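Local coordinates for DNA photolyase (PDB 4U63), which probably repairs cyclobutane pyrimidine dimers in ultraviolet-damaged DNA by light-driven chemistry at a bound flavin, with a methenyl-folate antenna to gather light, at residues R166-F171 against F293-V298; T228-K233 against S261-A266; H276-L281 against N288-F293. One frame throughout, in Å; residues are numbered along the deposited sequence.

In the fold
Contacts 1 and 2 both touch FAD, and contact 3 borders it through Phe293, but the three differ in depth and chemistry. Contacts 1 and 2 are buried, with centres about 17 and 11 Å from the centre of the chain, whereas contact 3 is partly buried, about 21 Å out. Contacts 1 and 3 both use helix 287-309, share Phe293, and are joined by Arg294 and Thr278; contact 2 pairs helices 227-238 and 261-265 and touches contact 1 through Leu264 and Ile297. Contact 1 adds a phenol-to-carbonyl hydrogen bond to hydrophobic packing, contact 2 sets a histidine ring on a helix backbone, and contact 3 has no direct hydrogen bond between its segments. Basic residues of contacts 1 and 3 hold sulfates.

Contact 1. Residues R166-F171 against F293-V298; sequences RVYTPF and FRKEIV. With FAD (flavin-adenine dinucleotide), chain C; SO4 (sulfate ion), chain G; SO4 (sulfate ion), chain I; SO4 (sulfate ion), chain F.
Tyr168 reaches across to helix 287-309, its side chain crossing those of Lys295 and Val298 at about a right angle. Its CG stands anti to the backbone N (chi1 177°), which sends the phenol away from its own helix, and OH donates a hydrogen bond of 2.7 Å to Lys295 O. That bond comes in well to the side of the carbonyl, with a C=O...donor angle of 107° and the donor tilted 30° from the carbonyl plane. The same hydroxyl lies 3.2 Å from Lys295 CB, while the lysine chain runs on, extended, to sulfate ions. Val298 CG1 touches both aromatic residues: it is 4.0 Å from Tyr168 CE1 and 3.7 Å from Phe171 CE2. Val298 O meets the edge of the Phe171 ring. Beyond, Trp299 stacks on Tyr168. This is helix-to-helix packing behind the FAD site of the photolyase fold, for Phe293, Glu296 and Ile297 of the same helix line the flavin pocket.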
loop_
_atom_site.group_PDB
_atom_site.type_symbol
_atom_site.label_atom_id
_atom_site.label_comp_id
_atom_site.label_asym_id
_atom_site.label_seq_id
_atom_site.Cartn_x
_atom_site.Cartn_y
_atom_site.Cartn_z
ATOM N N ARG A 166 -12.934 1.594 17.029
ATOM C CA ARG A 166 -11.667 1.093 17.559
ATOM C C ARG A 166 -11.451 -0.384 17.258
ATOM O O ARG A 166 -10.347 -0.882 17.461
ATOM C CB ARG A 166 -11.613 1.240 19.091
ATOM C CG ARG A 166 -12.067 2.571 19.660
ATOM C CD ARG A 166 -11.321 3.719 19.033
ATOM N NE ARG A 166 -11.365 4.919 19.871
ATOM C CZ ARG A 166 -10.558 5.967 19.712
ATOM N NH1 ARG A 166 -9.638 5.974 18.754
ATOM N NH2 ARG A 166 -10.657 7.012 20.522
ATOM N N VAL A 167 -12.505 -1.067 16.796
ATOM C CA VAL A 167 -12.532 -2.531 16.631
ATOM C C VAL A 167 -13.062 -2.875 15.237
ATOM O O VAL A 167 -14.050 -2.296 14.775
ATOM C CB VAL A 167 -13.444 -3.187 17.702
ATOM C CG1 VAL A 167 -13.367 -4.712 17.645
ATOM C CG2 VAL A 167 -13.063 -2.697 19.098
ATOM N N TYR A 168 -12.416 -3.836 14.572
ATOM C CA TYR A 168 -12.738 -4.136 13.176
ATOM C C TYR A 168 -14.164 -4.625 12.929
ATOM O O TYR A 168 -14.849 -4.084 12.087
ATOM C CB TYR A 168 -11.765 -5.144 12.593
ATOM C CG TYR A 168 -12.134 -5.527 11.175
ATOM C CD1 TYR A 168 -11.797 -4.712 10.104
ATOM C CD2 TYR A 168 -12.870 -6.683 10.915
ATOM C CE1 TYR A 168 -12.145 -5.060 8.797
ATOM C CE2 TYR A 168 -13.223 -7.029 9.625
ATOM C CZ TYR A 168 -12.866 -6.209 8.573
ATOM O OH TYR A 168 -13.210 -6.553 7.293
ATOM N N THR A 169 -14.601 -5.645 13.649
ATOM C CA THR A 169 -15.865 -6.292 13.301
ATOM C C THR A 169 -17.068 -5.319 13.256
ATOM O O THR A 169 -17.795 -5.320 12.283
ATOM C CB THR A 169 -16.115 -7.540 14.162
ATOM O OG1 THR A 169 -15.122 -8.521 13.838
ATOM C CG2 THR A 169 -17.493 -8.132 13.882
ATOM N N PRO A 170 -17.264 -4.468 14.292
ATOM C CA PRO A 170 -18.381 -3.496 14.183
ATOM C C PRO A 170 -18.243 -2.506 12.993
ATOM O O PRO A 170 -19.241 -2.117 12.377
ATOM C CB PRO A 170 -18.349 -2.767 15.536
ATOM C CG PRO A 170 -17.636 -3.702 16.461
ATOM C CD PRO A 170 -16.618 -4.419 15.612
ATOM N N PHE A 171 -17.006 -2.118 12.683
ATOM C CA PHE A 171 -16.699 -1.239 11.552
ATOM C C PHE A 171 -17.063 -1.948 10.223
ATOM O O PHE A 171 -17.727 -1.374 9.363
ATOM C CB PHE A 171 -15.215 -0.855 11.618
ATOM C CG PHE A 171 -14.745 0.008 10.498
ATOM C CD1 PHE A 171 -14.916 1.386 10.530
ATOM C CD2 PHE A 171 -14.109 -0.552 9.408
ATOM C CE1 PHE A 171 -14.461 2.180 9.486
ATOM C CE2 PHE A 171 -13.663 0.237 8.367
ATOM C CZ PHE A 171 -13.846 1.594 8.400
ATOM N N PHE A 293 -13.288 -11.296 0.502
ATOM C CA PHE A 293 -12.567 -10.286 -0.278
ATOM C C PHE A 293 -13.010 -8.865 0.117
ATOM O O PHE A 293 -12.179 -7.974 0.307
ATOM C CB PHE A 293 -12.760 -10.532 -1.777
ATOM C CG PHE A 293 -12.019 -9.561 -2.635
ATOM C CD1 PHE A 293 -10.631 -9.497 -2.579
ATOM C CD2 PHE A 293 -12.699 -8.697 -3.481
ATOM C CE1 PHE A 293 -9.936 -8.600 -3.354
ATOM C CE2 PHE A 293 -12.006 -7.795 -4.266
ATOM C CZ PHE A 293 -10.620 -7.746 -4.201
ATOM N N ARG A 294 -14.317 -8.667 0.240
ATOM C CA ARG A 294 -14.857 -7.377 0.709
ATOM C C ARG A 294 -14.317 -7.004 2.088
ATOM O O ARG A 294 -13.968 -5.843 2.323
ATOM C CB ARG A 294 -16.379 -7.405 0.713
ATOM C CG ARG A 294 -16.972 -7.296 -0.672
ATOM C CD ARG A 294 -18.458 -7.574 -0.666
ATOM N NE ARG A 294 -19.034 -7.434 -1.999
ATOM C CZ ARG A 294 -20.335 -7.511 -2.282
ATOM N NH1 ARG A 294 -21.236 -7.708 -1.323
ATOM N NH2 ARG A 294 -20.744 -7.372 -3.538
ATOM N N LYS A 295 -14.226 -7.974 2.995
ATOM C CA LYS A 295 -13.634 -7.706 4.321
ATOM C C LYS A 295 -12.216 -7.152 4.203
ATOM O O LYS A 295 -11.856 -6.245 4.932
ATOM C CB LYS A 295 -13.632 -8.948 5.208
ATOM C CG LYS A 295 -14.995 -9.249 5.812
ATOM C CD LYS A 295 -14.957 -10.469 6.722
ATOM C CE LYS A 295 -16.304 -10.690 7.378
ATOM N NZ LYS A 295 -16.335 -11.969 8.126
ATOM N N GLU A 296 -11.424 -7.687 3.270
ATOM C CA GLU A 296 -10.047 -7.224 3.101
ATOM C C GLU A 296 -9.989 -5.784 2.587
ATOM O O GLU A 296 -9.171 -4.986 3.057
ATOM C CB GLU A 296 -9.251 -8.176 2.209
ATOM C CG GLU A 296 -9.151 -9.593 2.766
ATOM C CD GLU A 296 -8.730 -9.649 4.217
ATOM O OE1 GLU A 296 -7.737 -8.973 4.586
ATOM O OE2 GLU A 296 -9.387 -10.370 4.982
ATOM N N ILE A 297 -10.871 -5.449 1.656
ATOM C CA ILE A 297 -11.041 -4.062 1.208
ATOM C C ILE A 297 -11.373 -3.156 2.415
ATOM O O ILE A 297 -10.857 -2.046 2.541
ATOM C CB ILE A 297 -12.143 -3.945 0.125
ATOM C CG1 ILE A 297 -11.751 -4.724 -1.151
ATOM C CG2 ILE A 297 -12.448 -2.489 -0.223
ATOM C CD1 ILE A 297 -10.498 -4.209 -1.827
ATOM N N VAL A 298 -12.237 -3.652 3.296
ATOM C CA VAL A 298 -12.635 -2.907 4.488
ATOM C C VAL A 298 -11.510 -2.837 5.537
ATOM O O VAL A 298 -11.474 -1.882 6.324
ATOM C CB VAL A 298 -13.972 -3.449 5.039
ATOM C CG1 VAL A 298 -14.337 -2.830 6.376
ATOM C CG2 VAL A 298 -15.088 -3.170 4.021
HETATM P PA FAD C . -5.922 -9.142 -1.250
HETATM O O1A FAD C . -5.964 -10.331 -0.344
HETATM O O2A FAD C . -6.284 -9.321 -2.687
HETATM O O5B FAD C . -6.810 -8.006 -0.544
HETATM C C5B FAD C . -7.452 -6.966 -1.291
HETATM C C4B FAD C . -7.087 -5.586 -0.766
HETATM O O4B FAD C . -7.482 -5.427 0.595
HETATM C C3B FAD C . -5.602 -5.304 -0.786
HETATM O O3B FAD C . -5.138 -4.937 -2.096
HETATM C C2B FAD C . -5.483 -4.203 0.245
HETATM O O2B FAD C . -5.813 -2.926 -0.307
HETATM C C1B FAD C . -6.528 -4.584 1.262
HETATM N N9A FAD C . -5.998 -5.348 2.414
HETATM C C8A FAD C . -5.920 -6.687 2.507
HETATM N N7A FAD C . -5.420 -7.066 3.702
HETATM C C5A FAD C . -5.186 -5.942 4.414
HETATM C C6A FAD C . -4.652 -5.646 5.746
HETATM N N6A FAD C . -4.278 -6.648 6.565
HETATM N N1A FAD C . -4.555 -4.343 6.097
HETATM C C2A FAD C . -4.923 -3.343 5.264
HETATM N N3A FAD C . -5.422 -3.557 4.029
HETATM C C4A FAD C . -5.567 -4.814 3.564
HETATM N N1 FAD C . -1.124 -3.267 2.828
HETATM C C2 FAD C . -0.956 -2.183 2.038
HETATM O O2 FAD C . -1.831 -1.967 1.170
HETATM N N3 FAD C . 0.110 -1.354 2.173
HETATM C C4 FAD C . 1.070 -1.560 3.110
HETATM O O4 FAD C . 2.048 -0.780 3.242
HETATM C C4X FAD C . 0.953 -2.733 4.000
HETATM N N5 FAD C . 1.879 -3.042 4.956
HETATM C C5X FAD C . 1.711 -4.125 5.770
HETATM C C6 FAD C . 2.634 -4.425 6.763
HETATM C C7 FAD C . 2.479 -5.539 7.593
HETATM C C7M FAD C . 3.497 -5.850 8.667
HETATM C C8 FAD C . 1.311 -6.429 7.416
HETATM C C8M FAD C . 1.087 -7.645 8.289
HETATM C C9 FAD C . 0.396 -6.140 6.438
HETATM C C9A FAD C . 0.529 -5.029 5.601
HETATM N N10 FAD C . -0.425 -4.741 4.580
HETATM C C10 FAD C . -0.234 -3.599 3.784
HETATM C "C1'" FAD C . -1.643 -5.540 4.396
HETATM C "C2'" FAD C . -1.646 -6.707 3.432
HETATM O "O2'" FAD C . -0.571 -7.595 3.760
HETATM C "C3'" FAD C . -1.575 -6.257 1.986
HETATM O "O3'" FAD C . -2.611 -5.325 1.692
HETATM C "C4'" FAD C . -1.708 -7.481 1.080
HETATM O "O4'" FAD C . -0.548 -8.298 1.227
HETATM C "C5'" FAD C . -1.852 -7.031 -0.359
HETATM O "O5'" FAD C . -1.974 -8.143 -1.258
HETATM P P FAD C . -3.289 -8.251 -2.175
HETATM O O1P FAD C . -3.131 -9.434 -3.066
HETATM O O2P FAD C . -3.552 -6.944 -2.868
HETATM O O3P FAD C . -4.436 -8.512 -1.081
HETATM S S SO4 G . -19.118 -11.027 10.461
HETATM O O1 SO4 G . -19.848 -9.752 10.640
HETATM O O2 SO4 G . -19.321 -11.533 9.081
HETATM O O3 SO4 G . -17.677 -10.803 10.697
HETATM O O4 SO4 G . -19.635 -12.011 11.441
HETATM S S SO4 I . -24.566 -8.294 -4.610
HETATM O O1 SO4 I . -24.536 -8.955 -5.931
HETATM O O2 SO4 I . -25.201 -6.970 -4.741
HETATM O O3 SO4 I . -23.195 -8.122 -4.096
HETATM O O4 SO4 I . -25.346 -9.108 -3.659
HETATM S S SO4 F . -14.257 -14.269 10.636
HETATM O O1 SO4 F . -12.861 -14.207 11.115
HETATM O O2 SO4 F . -14.529 -13.120 9.749
HETATM O O3 SO4 F . -15.181 -14.232 11.785
HETATM O O4 SO4 F . -14.463 -15.528 9.895
#

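Contact 2. Residues T228-K233 against S261-A266; sequences TGALDK and SPHLAA. With FAD (flavin-adenine dinucleotide), chain C.
The imidazole of His263 lies with one face against helix 227-238, where Ala230 CA sits 3.5 Å from the ring centroid and 12° off its normal, a CH-pi contact. Ala230 N also lies over that face, 3.4 Å from His263 CE1, and Ala230 CB is equally near His263 ND1. Gly229 C and Lys233 CG approach the ring obliquely. At the edge, in the ring plane, a water stands 2.7 Å from His263 NE2; the same water accepts a hydrogen bond of 2.9 Å from Lys233 NZ. The lysine chain bends at chi2 (-81°) and again at chi4, which brings its ammonium round to this water while CG remains beside the ring. Lys233 NZ has a further partner in Ile222 O, and Trp73 meets the histidine ring edge-to-face. The helix segments run at 136° to each other, their axes 9.7 Å apart. On helix 261-265, Ser261 N makes a weak hydrogen bond to FAD O2P. Both ring nitrogens of His263 thus have polar partners, ND1 binding Glu268 and NE2 the water, which helps to fix the rotation of the ring; the carboxylate would favour a positive charge on the imidazole, whereas the nearby ammonium would probably oppose one.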
loop_
_atom_site.group_PDB
_atom_site.type_symbol
_atom_site.label_atom_id
_atom_site.label_comp_id
_atom_site.label_asym_id
_atom_site.label_seq_id
_atom_site.Cartn_x
_atom_site.Cartn_y
_atom_site.Cartn_z
ATOM N N THR A 228 -4.659 1.036 -16.546
ATOM C CA THR A 228 -4.873 -0.154 -17.395
ATOM C C THR A 228 -4.410 -1.431 -16.676
ATOM O O THR A 228 -5.123 -2.438 -16.665
ATOM C CB THR A 228 -4.171 -0.009 -18.748
ATOM O OG1 THR A 228 -4.746 1.100 -19.451
ATOM C CG2 THR A 228 -4.321 -1.283 -19.595
ATOM N N GLY A 229 -3.230 -1.383 -16.073
ATOM C CA GLY A 229 -2.735 -2.508 -15.268
ATOM C C GLY A 229 -3.637 -2.848 -14.099
ATOM O O GLY A 229 -3.868 -4.027 -13.816
ATOM N N ALA A 230 -4.158 -1.817 -13.421
ATOM C CA ALA A 230 -5.076 -2.026 -12.304
ATOM C C ALA A 230 -6.334 -2.763 -12.735
ATOM O O ALA A 230 -6.745 -3.726 -12.085
ATOM C CB ALA A 230 -5.450 -0.698 -11.638
ATOM N N LEU A 231 -6.922 -2.314 -13.841
ATOM C CA LEU A 231 -8.145 -2.923 -14.371
ATOM C C LEU A 231 -7.868 -4.353 -14.853
ATOM O O LEU A 231 -8.693 -5.234 -14.646
ATOM C CB LEU A 231 -8.765 -2.041 -15.469
ATOM C CG LEU A 231 -9.150 -0.620 -14.995
ATOM C CD1 LEU A 231 -9.408 0.320 -16.169
ATOM C CD2 LEU A 231 -10.344 -0.642 -14.047
ATOM N N ASP A 232 -6.700 -4.581 -15.460
ATOM C CA ASP A 232 -6.275 -5.942 -15.832
ATOM C C ASP A 232 -6.169 -6.856 -14.598
ATOM O O ASP A 232 -6.614 -7.998 -14.637
ATOM C CB ASP A 232 -4.932 -5.932 -16.565
ATOM C CG ASP A 232 -5.023 -5.382 -17.993
ATOM O OD1 ASP A 232 -6.141 -5.215 -18.543
ATOM O OD2 ASP A 232 -3.950 -5.114 -18.576
ATOM N N LYS A 233 -5.592 -6.349 -13.505
ATOM C CA LYS A 233 -5.525 -7.123 -12.245
ATOM C C LYS A 233 -6.909 -7.416 -11.681
ATOM O O LYS A 233 -7.193 -8.525 -11.240
ATOM C CB LYS A 233 -4.704 -6.388 -11.179
ATOM C CG LYS A 233 -3.204 -6.445 -11.399
ATOM C CD LYS A 233 -2.596 -7.749 -10.917
ATOM C CE LYS A 233 -1.074 -7.681 -10.848
ATOM N NZ LYS A 233 -0.449 -7.574 -12.192
ATOM N N SER A 261 -3.077 -4.281 -4.327
ATOM C CA SER A 261 -2.651 -3.328 -3.279
ATOM C C SER A 261 -1.886 -2.090 -3.785
ATOM O O SER A 261 -2.206 -0.983 -3.359
ATOM C CB SER A 261 -1.886 -4.021 -2.132
ATOM O OG SER A 261 -0.739 -4.719 -2.586
ATOM N N PRO A 262 -0.890 -2.259 -4.693
ATOM C CA PRO A 262 -0.192 -1.035 -5.116
ATOM C C PRO A 262 -1.018 -0.150 -6.043
ATOM O O PRO A 262 -0.804 1.060 -6.093
ATOM C CB PRO A 262 1.043 -1.568 -5.839
ATOM C CG PRO A 262 0.590 -2.868 -6.390
ATOM C CD PRO A 262 -0.315 -3.451 -5.348
ATOM N N HIS A 263 -1.959 -0.755 -6.766
ATOM C CA HIS A 263 -2.886 0.004 -7.596
ATOM C C HIS A 263 -3.833 0.832 -6.723
ATOM O O HIS A 263 -4.104 1.978 -7.031
ATOM C CB HIS A 263 -3.665 -0.925 -8.530
ATOM C CG HIS A 263 -2.800 -1.629 -9.524
ATOM N ND1 HIS A 263 -2.222 -0.976 -10.585
ATOM C CD2 HIS A 263 -2.416 -2.924 -9.622
ATOM C CE1 HIS A 263 -1.521 -1.838 -11.301
ATOM N NE2 HIS A 263 -1.623 -3.027 -10.736
ATOM N N LEU A 264 -4.312 0.236 -5.636
ATOM C CA LEU A 264 -5.165 0.938 -4.662
ATOM C C LEU A 264 -4.388 2.044 -3.960
ATOM O O LEU A 264 -4.890 3.160 -3.804
ATOM C CB LEU A 264 -5.766 -0.048 -3.643
ATOM C CG LEU A 264 -6.971 -0.855 -4.138
ATOM C CD1 LEU A 264 -7.232 -2.056 -3.245
ATOM C CD2 LEU A 264 -8.219 0.012 -4.222
ATOM N N ALA A 265 -3.157 1.742 -3.567
ATOM C CA ALA A 265 -2.288 2.719 -2.892
ATOM C C ALA A 265 -2.010 3.945 -3.763
ATOM O O ALA A 265 -1.995 5.073 -3.277
ATOM C CB ALA A 265 -0.978 2.059 -2.504
ATOM N N ALA A 266 -1.780 3.708 -5.053
ATOM C CA ALA A 266 -1.488 4.777 -6.018
ATOM C C ALA A 266 -2.749 5.472 -6.564
ATOM O O ALA A 266 -2.637 6.433 -7.327
ATOM C CB ALA A 266 -0.660 4.211 -7.174
HETATM P PA FAD C . -5.922 -9.142 -1.250
HETATM O O1A FAD C . -5.964 -10.331 -0.344
HETATM O O2A FAD C . -6.284 -9.321 -2.687
HETATM O O5B FAD C . -6.810 -8.006 -0.544
HETATM C C5B FAD C . -7.452 -6.966 -1.291
HETATM C C4B FAD C . -7.087 -5.586 -0.766
HETATM O O4B FAD C . -7.482 -5.427 0.595
HETATM C C3B FAD C . -5.602 -5.304 -0.786
HETATM O O3B FAD C . -5.138 -4.937 -2.096
HETATM C C2B FAD C . -5.483 -4.203 0.245
HETATM O O2B FAD C . -5.813 -2.926 -0.307
HETATM C C1B FAD C . -6.528 -4.584 1.262
HETATM N N9A FAD C . -5.998 -5.348 2.414
HETATM C C8A FAD C . -5.920 -6.687 2.507
HETATM N N7A FAD C . -5.420 -7.066 3.702
HETATM C C5A FAD C . -5.186 -5.942 4.414
HETATM C C6A FAD C . -4.652 -5.646 5.746
HETATM N N6A FAD C . -4.278 -6.648 6.565
HETATM N N1A FAD C . -4.555 -4.343 6.097
HETATM C C2A FAD C . -4.923 -3.343 5.264
HETATM N N3A FAD C . -5.422 -3.557 4.029
HETATM C C4A FAD C . -5.567 -4.814 3.564
HETATM N N1 FAD C . -1.124 -3.267 2.828
HETATM C C2 FAD C . -0.956 -2.183 2.038
HETATM O O2 FAD C . -1.831 -1.967 1.170
HETATM N N3 FAD C . 0.110 -1.354 2.173
HETATM C C4 FAD C . 1.070 -1.560 3.110
HETATM O O4 FAD C . 2.048 -0.780 3.242
HETATM C C4X FAD C . 0.953 -2.733 4.000
HETATM N N5 FAD C . 1.879 -3.042 4.956
HETATM C C5X FAD C . 1.711 -4.125 5.770
HETATM C C6 FAD C . 2.634 -4.425 6.763
HETATM C C7 FAD C . 2.479 -5.539 7.593
HETATM C C7M FAD C . 3.497 -5.850 8.667
HETATM C C8 FAD C . 1.311 -6.429 7.416
HETATM C C8M FAD C . 1.087 -7.645 8.289
HETATM C C9 FAD C . 0.396 -6.140 6.438
HETATM C C9A FAD C . 0.529 -5.029 5.601
HETATM N N10 FAD C . -0.425 -4.741 4.580
HETATM C C10 FAD C . -0.234 -3.599 3.784
HETATM C "C1'" FAD C . -1.643 -5.540 4.396
HETATM C "C2'" FAD C . -1.646 -6.707 3.432
HETATM O "O2'" FAD C . -0.571 -7.595 3.760
HETATM C "C3'" FAD C . -1.575 -6.257 1.986
HETATM O "O3'" FAD C . -2.611 -5.325 1.692
HETATM C "C4'" FAD C . -1.708 -7.481 1.080
HETATM O "O4'" FAD C . -0.548 -8.298 1.227
HETATM C "C5'" FAD C . -1.852 -7.031 -0.359
HETATM O "O5'" FAD C . -1.974 -8.143 -1.258
HETATM P P FAD C . -3.289 -8.251 -2.175
HETATM O O1P FAD C . -3.131 -9.434 -3.066
HETATM O O2P FAD C . -3.552 -6.944 -2.868
HETATM O O3P FAD C . -4.436 -8.512 -1.081
HETATM O O HOH W 1 -0.091 -4.726 -12.230
#

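Contact 3. Residues H276-L281 against N288-F293; sequences HATKGL and NDISRF. With SO4 (sulfate ion), chain I; SO4 (sulfate ion), chain F.
Ile290 points from helix 287-309 into the turn formed by His276 to Lys279, and its two branches divide the contact between them. From CB, which faces the turn, CG2 leaves anti to the backbone N and comes to 4.0 Å from Thr278 CB, with Thr278 OG1 at a similar range. The other branch, CG1, continues in extended form (chi2 166°) to CD1, which rests 3.7 Å from Thr278 O and 4.2 Å from Leu281 CB. The isoleucine and threonine side chains run past one another in opposed senses, with the isoleucine tip reaching the backbone carbonyl.

One turn further along the helix, Phe293 receives the threonine methyl at the edge of its ring, Thr278 CG2 lying 3.8 Å from Phe293 CD2. The two branches of the Thr278 side chain face different neighbours: the methyl goes to the phenylalanine, while the hydroxyl is hydrogen-bonded to Trp275 O and to Arg294 NE. The turn itself is type I, closed by a bond from Lys279 N to His276 O.

Just past it, Gly280 N points almost straight at a sulfate (N-H...O1 angle 171°), to which Lys279 NZ also binds; this lysine has a salt bridge to Glu180 as well. A second sulfate is held by the guanidinium of Arg292, whose NH2 is 2.8 Å from O4. Between the segments, then, the contact depends on van der Waals packing with no direct hydrogen bond, and the Thr278 hydroxyl is satisfied within the fold. The sulfates, probably from the crystallisation liquor, imply only that these groups can hold an anion.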
loop_
_atom_site.group_PDB
_atom_site.type_symbol
_atom_site.label_atom_id
_atom_site.label_comp_id
_atom_site.label_asym_id
_atom_site.label_seq_id
_atom_site.Cartn_x
_atom_site.Cartn_y
_atom_site.Cartn_z
ATOM N N HIS A 276 -17.813 -2.803 -6.593
ATOM C CA HIS A 276 -18.879 -2.989 -7.592
ATOM C C HIS A 276 -18.590 -4.173 -8.523
ATOM O O HIS A 276 -19.510 -4.853 -8.967
ATOM C CB HIS A 276 -19.076 -1.697 -8.396
ATOM C CG HIS A 276 -20.263 -1.721 -9.301
ATOM N ND1 HIS A 276 -20.175 -2.076 -10.628
ATOM C CD2 HIS A 276 -21.565 -1.433 -9.075
ATOM C CE1 HIS A 276 -21.373 -2.005 -11.182
ATOM N NE2 HIS A 276 -22.235 -1.619 -10.259
ATOM N N ALA A 277 -17.310 -4.432 -8.784
ATOM C CA ALA A 277 -16.905 -5.580 -9.599
ATOM C C ALA A 277 -17.240 -6.938 -8.962
ATOM O O ALA A 277 -17.235 -7.953 -9.657
ATOM C CB ALA A 277 -15.415 -5.504 -9.896
ATOM N N THR A 278 -17.509 -6.958 -7.650
ATOM C CA THR A 278 -17.894 -8.186 -6.944
ATOM C C THR A 278 -19.405 -8.404 -6.910
ATOM O O THR A 278 -19.867 -9.404 -6.373
ATOM C CB THR A 278 -17.372 -8.208 -5.497
ATOM O OG1 THR A 278 -18.059 -7.230 -4.704
ATOM C CG2 THR A 278 -15.881 -7.987 -5.469
ATOM N N LYS A 279 -20.159 -7.470 -7.478
ATOM C CA LYS A 279 -21.605 -7.577 -7.532
ATOM C C LYS A 279 -22.029 -8.407 -8.727
ATOM O O LYS A 279 -21.356 -8.421 -9.749
ATOM C CB LYS A 279 -22.243 -6.188 -7.620
ATOM C CG LYS A 279 -22.067 -5.350 -6.361
ATOM C CD LYS A 279 -22.662 -3.956 -6.519
ATOM C CE LYS A 279 -24.172 -3.968 -6.710
ATOM N NZ LYS A 279 -24.874 -4.611 -5.566
ATOM N N GLY A 280 -23.146 -9.107 -8.576
ATOM C CA GLY A 280 -23.782 -9.823 -9.676
ATOM C C GLY A 280 -23.069 -11.069 -10.154
ATOM O O GLY A 280 -23.160 -11.413 -11.332
ATOM N N LEU A 281 -22.377 -11.758 -9.248
ATOM C CA LEU A 281 -21.539 -12.903 -9.613
ATOM C C LEU A 281 -22.054 -14.252 -9.103
ATOM O O LEU A 281 -21.349 -15.260 -9.212
ATOM C CB LEU A 281 -20.114 -12.680 -9.082
ATOM C CG LEU A 281 -19.370 -11.432 -9.564
ATOM C CD1 LEU A 281 -18.008 -11.377 -8.905
ATOM C CD2 LEU A 281 -19.228 -11.415 -11.080
ATOM N N ASN A 288 -19.268 -16.629 0.167
ATOM C CA ASN A 288 -18.205 -16.574 1.182
ATOM C C ASN A 288 -16.905 -15.981 0.634
ATOM O O ASN A 288 -16.200 -15.266 1.335
ATOM C CB ASN A 288 -17.955 -17.956 1.831
ATOM C CG ASN A 288 -17.369 -18.983 0.863
ATOM O OD1 ASN A 288 -17.835 -19.115 -0.258
ATOM N ND2 ASN A 288 -16.350 -19.719 1.304
ATOM N N ASP A 289 -16.593 -16.275 -0.626
ATOM C CA ASP A 289 -15.390 -15.718 -1.256
ATOM C C ASP A 289 -15.507 -14.202 -1.446
ATOM O O ASP A 289 -14.571 -13.457 -1.193
ATOM C CB ASP A 289 -15.127 -16.404 -2.606
ATOM C CG ASP A 289 -14.566 -17.800 -2.447
ATOM O OD1 ASP A 289 -13.808 -18.042 -1.482
ATOM O OD2 ASP A 289 -14.863 -18.660 -3.296
ATOM N N ILE A 290 -16.676 -13.767 -1.897
ATOM C CA ILE A 290 -16.964 -12.353 -2.085
ATOM C C ILE A 290 -16.941 -11.611 -0.747
ATOM O O ILE A 290 -16.342 -10.534 -0.646
ATOM C CB ILE A 290 -18.313 -12.159 -2.795
ATOM C CG1 ILE A 290 -18.193 -12.654 -4.258
ATOM C CG2 ILE A 290 -18.763 -10.703 -2.754
ATOM C CD1 ILE A 290 -19.501 -12.838 -4.969
ATOM N N SER A 291 -17.583 -12.189 0.267
ATOM C CA SER A 291 -17.620 -11.578 1.598
ATOM C C SER A 291 -16.212 -11.406 2.155
ATOM O O SER A 291 -15.864 -10.337 2.647
ATOM C CB SER A 291 -18.459 -12.414 2.556
ATOM O OG SER A 291 -18.528 -11.793 3.826
ATOM N N ARG A 292 -15.402 -12.454 2.058
ATOM C CA ARG A 292 -14.009 -12.399 2.547
ATOM C C ARG A 292 -13.165 -11.350 1.818
ATOM O O ARG A 292 -12.419 -10.593 2.445
ATOM C CB ARG A 292 -13.323 -13.767 2.448
ATOM C CG ARG A 292 -11.930 -13.818 3.101
ATOM C CD ARG A 292 -11.986 -13.431 4.586
ATOM N NE ARG A 292 -12.848 -14.356 5.325
ATOM C CZ ARG A 292 -13.100 -14.303 6.639
ATOM N NH1 ARG A 292 -12.564 -13.356 7.404
ATOM N NH2 ARG A 292 -13.900 -15.216 7.188
ATOM N N PHE A 293 -13.288 -11.296 0.502
ATOM C CA PHE A 293 -12.567 -10.286 -0.278
ATOM C C PHE A 293 -13.010 -8.865 0.117
ATOM O O PHE A 293 -12.179 -7.974 0.307
ATOM C CB PHE A 293 -12.760 -10.532 -1.777
ATOM C CG PHE A 293 -12.019 -9.561 -2.635
ATOM C CD1 PHE A 293 -10.631 -9.497 -2.579
ATOM C CD2 PHE A 293 -12.699 -8.697 -3.481
ATOM C CE1 PHE A 293 -9.936 -8.600 -3.354
ATOM C CE2 PHE A 293 -12.006 -7.795 -4.266
ATOM C CZ PHE A 293 -10.620 -7.746 -4.201
HETATM S S SO4 I . -24.566 -8.294 -4.610
HETATM O O1 SO4 I . -24.536 -8.955 -5.931
HETATM O O2 SO4 I . -25.201 -6.970 -4.741
HETATM O O3 SO4 I . -23.195 -8.122 -4.096
HETATM O O4 SO4 I . -25.346 -9.108 -3.659
HETATM S S SO4 F . -14.257 -14.269 10.636
HETATM O O1 SO4 F . -12.861 -14.207 11.115
HETATM O O2 SO4 F . -14.529 -13.120 9.749
HETATM O O3 SO4 F . -15.181 -14.232 11.785
HETATM O O4 SO4 F . -14.463 -15.528 9.895
#